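Local coordinates for protein phosphotriesterase, putative (Deinococcus radiodurans, PDB 4J35) that probably hydrolyses lactones, with weak promiscuous organophosphate hydrolysis that was raised by engineering, at a site that holds two divalent metal ions, at residues A212-T217 with V222-D227; S245-L250 with D257-S262. The protein carries 7 engineered substitutions. All blocks are in the same frame, centred on the assembly; numbering follows the deposited sequence.

Contact 1: A212-T217 with V222-D227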
loop_
_atom_site.group_PDB
_atom_site.type_symbol
_atom_site.label_atom_id
_atom_site.label_comp_id
_atom_site.label_asym_id
_atom_site.label_seq_id
_atom_site.Cartn_x
_atom_site.Cartn_y
_atom_site.Cartn_z
ATOM N N ALA A 212 0.993 -21.999 -3.629
ATOM C CA ALA A 212 0.069 -22.267 -4.745
ATOM C C ALA A 212 -0.915 -21.111 -4.884
ATOM O O ALA A 212 -1.377 -20.809 -5.979
ATOM C CB ALA A 212 -0.679 -23.574 -4.543
ATOM N N TYR A 213 -1.213 -20.457 -3.765
ATOM C CA TYR A 213 -2.119 -19.307 -3.741
ATOM C C TYR A 213 -1.465 -18.132 -4.461
ATOM O O TYR A 213 -2.100 -17.445 -5.247
ATOM C CB TYR A 213 -2.441 -18.976 -2.287
ATOM C CG TYR A 213 -3.171 -17.678 -2.023
ATOM C CD1 TYR A 213 -4.553 -17.581 -2.175
ATOM C CD2 TYR A 213 -2.482 -16.562 -1.583
ATOM C CE1 TYR A 213 -5.218 -16.393 -1.902
ATOM C CE2 TYR A 213 -3.138 -15.372 -1.298
ATOM C CZ TYR A 213 -4.499 -15.292 -1.465
ATOM O OH TYR A 213 -5.130 -14.103 -1.172
ATOM N N HIS A 214 -0.174 -17.918 -4.203
ATOM C CA HIS A 214 0.588 -16.894 -4.915
ATOM C C HIS A 214 0.711 -17.192 -6.409
ATOM O O HIS A 214 0.594 -16.309 -7.249
ATOM C CB HIS A 214 1.985 -16.768 -4.313
ATOM C CG HIS A 214 1.967 -16.507 -2.847
ATOM N ND1 HIS A 214 1.687 -17.492 -1.928
ATOM C CD2 HIS A 214 2.142 -15.367 -2.137
ATOM C CE1 HIS A 214 1.694 -16.973 -0.714
ATOM N NE2 HIS A 214 1.955 -15.685 -0.816
ATOM N N ARG A 215 1.025 -18.429 -6.741
ATOM C CA ARG A 215 1.226 -18.780 -8.151
ATOM C C ARG A 215 -0.063 -18.553 -8.934
ATOM O O ARG A 215 -0.073 -18.039 -10.053
ATOM C CB ARG A 215 1.668 -20.225 -8.247
ATOM C CG ARG A 215 3.130 -20.404 -7.845
ATOM C CD ARG A 215 3.638 -21.771 -8.157
ATOM N NE ARG A 215 3.244 -22.717 -7.136
ATOM C CZ ARG A 215 4.068 -23.293 -6.276
ATOM N NH1 ARG A 215 5.375 -23.040 -6.287
ATOM N NH2 ARG A 215 3.556 -24.127 -5.377
ATOM N N GLU A 216 -1.168 -18.894 -8.313
ATOM C CA GLU A 216 -2.444 -18.643 -8.965
ATOM C C GLU A 216 -2.713 -17.160 -9.246
ATOM O O GLU A 216 -3.229 -16.804 -10.289
ATOM C CB GLU A 216 -3.583 -19.197 -8.137
ATOM C CG GLU A 216 -4.883 -19.089 -8.856
ATOM C CD GLU A 216 -6.027 -19.676 -8.073
ATOM O OE1 GLU A 216 -5.761 -20.262 -7.004
ATOM O OE2 GLU A 216 -7.183 -19.548 -8.546
ATOM N N THR A 217 -2.383 -16.284 -8.300
ATOM C CA THR A 217 -2.530 -14.870 -8.528
ATOM C C THR A 217 -1.634 -14.380 -9.652
ATOM O O THR A 217 -2.073 -13.569 -10.501
ATOM C CB THR A 217 -2.175 -14.069 -7.178
ATOM O OG1 THR A 217 -2.936 -14.619 -6.107
ATOM C CG2 THR A 217 -2.539 -12.626 -7.315
ATOM N N VAL A 222 -0.274 -10.006 -12.957
ATOM C CA VAL A 222 -0.134 -8.940 -11.982
ATOM C C VAL A 222 1.111 -9.163 -11.149
ATOM O O VAL A 222 1.725 -10.231 -11.154
ATOM C CB VAL A 222 -1.374 -8.792 -11.030
ATOM C CG1 VAL A 222 -2.667 -8.446 -11.845
ATOM C CG2 VAL A 222 -1.583 -10.065 -10.166
ATOM N N SER A 223 1.475 -8.129 -10.404
ATOM C CA SER A 223 2.484 -8.306 -9.377
ATOM C C SER A 223 1.861 -8.508 -7.982
ATOM O O SER A 223 0.675 -8.251 -7.754
ATOM C CB SER A 223 3.371 -7.084 -9.389
ATOM O OG SER A 223 4.038 -6.963 -10.624
ATOM N N ILE A 224 2.678 -8.965 -7.017
ATOM C CA ILE A 224 2.144 -9.236 -5.714
ATOM C C ILE A 224 3.143 -8.702 -4.729
ATOM O O ILE A 224 4.331 -8.732 -5.027
ATOM C CB ILE A 224 1.901 -10.733 -5.488
ATOM C CG1 ILE A 224 3.150 -11.547 -5.645
ATOM C CG2 ILE A 224 0.876 -11.234 -6.529
ATOM C CD1 ILE A 224 3.000 -12.999 -5.107
ATOM N N ALA A 225 2.620 -8.217 -3.616
ATOM C CA ALA A 225 3.501 -7.629 -2.578
ATOM C C ALA A 225 3.404 -8.417 -1.306
ATOM O O ALA A 225 2.314 -8.677 -0.794
ATOM C CB ALA A 225 3.083 -6.243 -2.318
ATOM N N PHE A 226 4.579 -8.715 -0.757
ATOM C CA PHE A 226 4.747 -9.189 0.592
ATOM C C PHE A 226 4.984 -7.883 1.337
ATOM O O PHE A 226 6.133 -7.422 1.439
ATOM C CB PHE A 226 5.982 -10.109 0.642
ATOM C CG PHE A 226 5.750 -11.481 0.032
ATOM C CD1 PHE A 226 5.424 -11.632 -1.301
ATOM C CD2 PHE A 226 5.871 -12.614 0.818
ATOM C CE1 PHE A 226 5.230 -12.883 -1.824
ATOM C CE2 PHE A 226 5.671 -13.847 0.314
ATOM C CZ PHE A 226 5.335 -13.998 -1.019
ATOM N N ASP A 227 3.902 -7.233 1.774
ATOM C CA ASP A 227 4.030 -5.860 2.199
ATOM C C ASP A 227 3.685 -5.590 3.666
ATOM O O ASP A 227 3.485 -4.437 4.033
ATOM C CB ASP A 227 3.240 -4.941 1.289
ATOM C CG ASP A 227 1.778 -5.354 1.169
ATOM O OD1 ASP A 227 1.315 -6.152 1.998
ATOM O OD2 ASP A 227 1.106 -4.915 0.215
#
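Helix 212-217 and strand 223-226 run roughly antiparallel, with 145° between their N-to-C directions and axes 9.3 Å apart at closest approach, and T217 and V222 lie where the backbones come nearest. H214 and T217, one helical turn apart, point at the strand and meet the alternate residues V222, I224 and F226. H214 meets two of them with the same corner of its ring, CD2: CD1 of I224 sits at the imidazole edge, 3.9 Å from CD2 of H214, while CZ of F226 comes 3.6 Å from that CD2. The two rings are nearly parallel, with planes at 20°, but slid until they hardly overlap. Both imidazole nitrogens bond backbone carbonyls, ND1 that of D210 and NE2 that of M205, which fixes the buried ring's rotation and would favour a doubly protonated, cationic form. In T217 chi1 of -52° divides the labour: OG1 turns back to bond Y213 O at 3.1 Å, on the opposite face of that carbonyl from T217 N, and CG2 is sent to the strand. There CG2 of T217 packs 3.8 Å from CG2 of I224 and 3.9 Å from CG2 of V222, which also touches T217 O at 3.6 Å. A serine here would keep the hydroxyl but probably leave CG2 of I224 without its methyl mate, opening a gap beside V222. No hydrogen bond joins the segments; van der Waals contacts carry the interface. This is the return half of a beta-alpha-beta crossover, strand 200-202 through helix 211-218 into strand 223-226, as expected of the phosphotriesterase family's TIM barrel.

Contact 2: S245-L250 with D257-S262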
loop_
_atom_site.group_PDB
_atom_site.type_symbol
_atom_site.label_atom_id
_atom_site.label_comp_id
_atom_site.label_asym_id
_atom_site.label_seq_id
_atom_site.Cartn_x
_atom_site.Cartn_y
_atom_site.Cartn_z
ATOM N N SER A 245 10.383 -17.931 3.406
ATOM C CA SER A 245 10.352 -19.274 2.869
ATOM C C SER A 245 9.520 -19.291 1.569
ATOM O O SER A 245 9.952 -19.865 0.568
ATOM C CB SER A 245 9.766 -20.234 3.906
ATOM O OG SER A 245 9.776 -21.568 3.427
ATOM N N VAL A 246 8.352 -18.644 1.570
ATOM C CA VAL A 246 7.498 -18.615 0.365
ATOM C C VAL A 246 8.187 -17.778 -0.685
ATOM O O VAL A 246 8.265 -18.151 -1.854
ATOM C CB VAL A 246 6.100 -18.023 0.635
ATOM C CG1 VAL A 246 5.256 -17.983 -0.654
ATOM C CG2 VAL A 246 5.381 -18.825 1.684
ATOM N N LEU A 247 8.742 -16.652 -0.263
ATOM C CA LEU A 247 9.417 -15.767 -1.203
ATOM C C LEU A 247 10.579 -16.444 -1.939
ATOM O O LEU A 247 10.760 -16.248 -3.148
ATOM C CB LEU A 247 9.950 -14.547 -0.475
ATOM C CG LEU A 247 10.334 -13.358 -1.342
ATOM C CD1 LEU A 247 9.074 -12.651 -1.907
ATOM C CD2 LEU A 247 11.149 -12.398 -0.483
ATOM N N THR A 248 11.397 -17.205 -1.212
ATOM C CA THR A 248 12.583 -17.801 -1.828
ATOM C C THR A 248 12.138 -18.840 -2.871
ATOM O O THR A 248 12.749 -18.964 -3.925
ATOM C CB THR A 248 13.569 -18.404 -0.803
ATOM O OG1 THR A 248 12.906 -19.348 0.049
ATOM C CG2 THR A 248 14.146 -17.290 0.046
ATOM N N THR A 249 11.080 -19.570 -2.545
ATOM C CA THR A 249 10.454 -20.499 -3.469
ATOM C C THR A 249 10.049 -19.813 -4.765
ATOM O O THR A 249 10.271 -20.345 -5.873
ATOM C CB THR A 249 9.199 -21.091 -2.841
ATOM O OG1 THR A 249 9.567 -21.839 -1.681
ATOM C CG2 THR A 249 8.448 -21.992 -3.823
ATOM N N LEU A 250 9.417 -18.649 -4.638
ATOM C CA LEU A 250 8.845 -17.966 -5.806
ATOM C C LEU A 250 9.965 -17.344 -6.620
ATOM O O LEU A 250 9.962 -17.368 -7.837
ATOM C CB LEU A 250 7.828 -16.903 -5.388
ATOM C CG LEU A 250 6.530 -17.404 -4.763
ATOM C CD1 LEU A 250 5.705 -16.263 -4.283
ATOM C CD2 LEU A 250 5.703 -18.159 -5.858
ATOM N N ASP A 257 10.490 -10.542 -11.149
ATOM C CA ASP A 257 10.019 -9.277 -11.711
ATOM C C ASP A 257 8.515 -9.051 -11.436
ATOM O O ASP A 257 7.946 -8.099 -11.936
ATOM C CB ASP A 257 10.345 -9.110 -13.204
ATOM C CG ASP A 257 9.718 -10.174 -14.054
ATOM O OD1 ASP A 257 9.207 -11.144 -13.449
ATOM O OD2 ASP A 257 9.753 -10.057 -15.310
ATOM N N ARG A 258 7.902 -9.914 -10.636
ATOM C CA ARG A 258 6.532 -9.684 -10.182
ATOM C C ARG A 258 6.341 -9.642 -8.658
ATOM O O ARG A 258 5.207 -9.650 -8.183
ATOM C CB ARG A 258 5.618 -10.757 -10.749
ATOM C CG ARG A 258 5.737 -10.863 -12.274
ATOM C CD ARG A 258 5.046 -9.704 -12.961
ATOM N NE ARG A 258 5.567 -9.469 -14.313
ATOM C CZ ARG A 258 5.097 -10.038 -15.422
ATOM N NH1 ARG A 258 4.072 -10.883 -15.377
ATOM N NH2 ARG A 258 5.654 -9.752 -16.591
ATOM N N LEU A 259 7.455 -9.583 -7.904
ATOM C CA LEU A 259 7.391 -9.587 -6.442
ATOM C C LEU A 259 7.873 -8.256 -5.879
ATOM O O LEU A 259 8.908 -7.733 -6.327
ATOM C CB LEU A 259 8.295 -10.683 -5.859
ATOM C CG LEU A 259 8.032 -12.121 -6.334
ATOM C CD1 LEU A 259 9.185 -13.009 -5.927
ATOM C CD2 LEU A 259 6.697 -12.662 -5.782
ATOM N N LEU A 260 7.127 -7.719 -4.912
ATOM C CA LEU A 260 7.529 -6.488 -4.246
ATOM C C LEU A 260 7.491 -6.658 -2.733
ATOM O O LEU A 260 6.888 -7.584 -2.219
ATOM C CB LEU A 260 6.643 -5.321 -4.679
ATOM C CG LEU A 260 6.873 -4.912 -6.133
ATOM C CD1 LEU A 260 5.855 -5.620 -7.071
ATOM C CD2 LEU A 260 6.797 -3.408 -6.270
ATOM N N LEU A 261 8.145 -5.736 -2.034
ATOM C CA LEU A 261 8.419 -5.894 -0.590
ATOM C C LEU A 261 8.120 -4.606 0.176
ATOM O O LEU A 261 8.552 -3.544 -0.224
ATOM C CB LEU A 261 9.892 -6.240 -0.367
ATOM C CG LEU A 261 10.472 -7.453 -1.100
ATOM C CD1 LEU A 261 12.009 -7.477 -0.891
ATOM C CD2 LEU A 261 9.862 -8.757 -0.630
ATOM N N SER A 262 7.351 -4.700 1.261
ATOM C CA SER A 262 7.088 -3.517 2.104
ATOM C C SER A 262 6.697 -3.926 3.509
ATOM O O SER A 262 6.663 -5.121 3.805
ATOM C CB SER A 262 6.019 -2.635 1.508
ATOM O OG SER A 262 6.488 -1.318 1.429
#
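A small, wholly aliphatic contact between a helix and the strand that follows it, this interface lies in the buried layer between the barrel wall and its outer helices. Four leucines make it: L247 and L250 from the helix, L259 and L261 from the strand. The axes of helix 245-250 and strand 259-261 come no nearer than 10.8 Å, with 147° between their N-to-C directions, a separation bridged almost wholly by leucine methyl groups. L247 spans both strand residues. Its first torsion (chi1 -164°) swings the fork alongside its own carbonyl carbon and toward the strand. CD1 of L247 lies 4.0 Å from CD1 of L259, the two side chains sliding past each other in opposite directions, and 4.2 Å from CD2 of L261, whereas CD2 of L247 reaches CD2 of L261 at 3.9 Å. The pair of segments closes the beta-alpha-beta unit of strand 223-226, helix 240-251 and strand 259-261, one of those that build a TIM barrel. L250, one turn further along the helix, approaches L259 at an angle, with its CD1 4.0 Å from CD2 of L259. The other branch of L259, CD1, touches both helix leucines, meeting CB of L250 as well as L247. L261 does not aim its first bond straight at the helix, yet its CD2 bends nearer and completes the group. Neighbouring elements extend the same apolar layer: L300 of helix 291-303 packs on L247, I292 and L297 of that helix pack on L261, and M313 of helix 307-322 touches L259.

Contacts 1 and 2 come from consecutive beta-alpha-beta units, in each of which a helix folds back onto the strand after it, and their centres lie about 8 Å apart on the same side of the chain's centre. They come in series: strand 223-226 ends contact 1 and leads into helix 240-251, which begins contact 2. Strands 223-226 and 259-261 are parallel neighbours in one sheet, probably hydrogen-bonded from I224 N to R258 O and from F226 N to L260 O. The helices meet too, through H214 with V246 and L250, while F226 touches L247. Two successive units thus build continuous barrel wall, beyond whose strands D227 bonds the metal ligand H204.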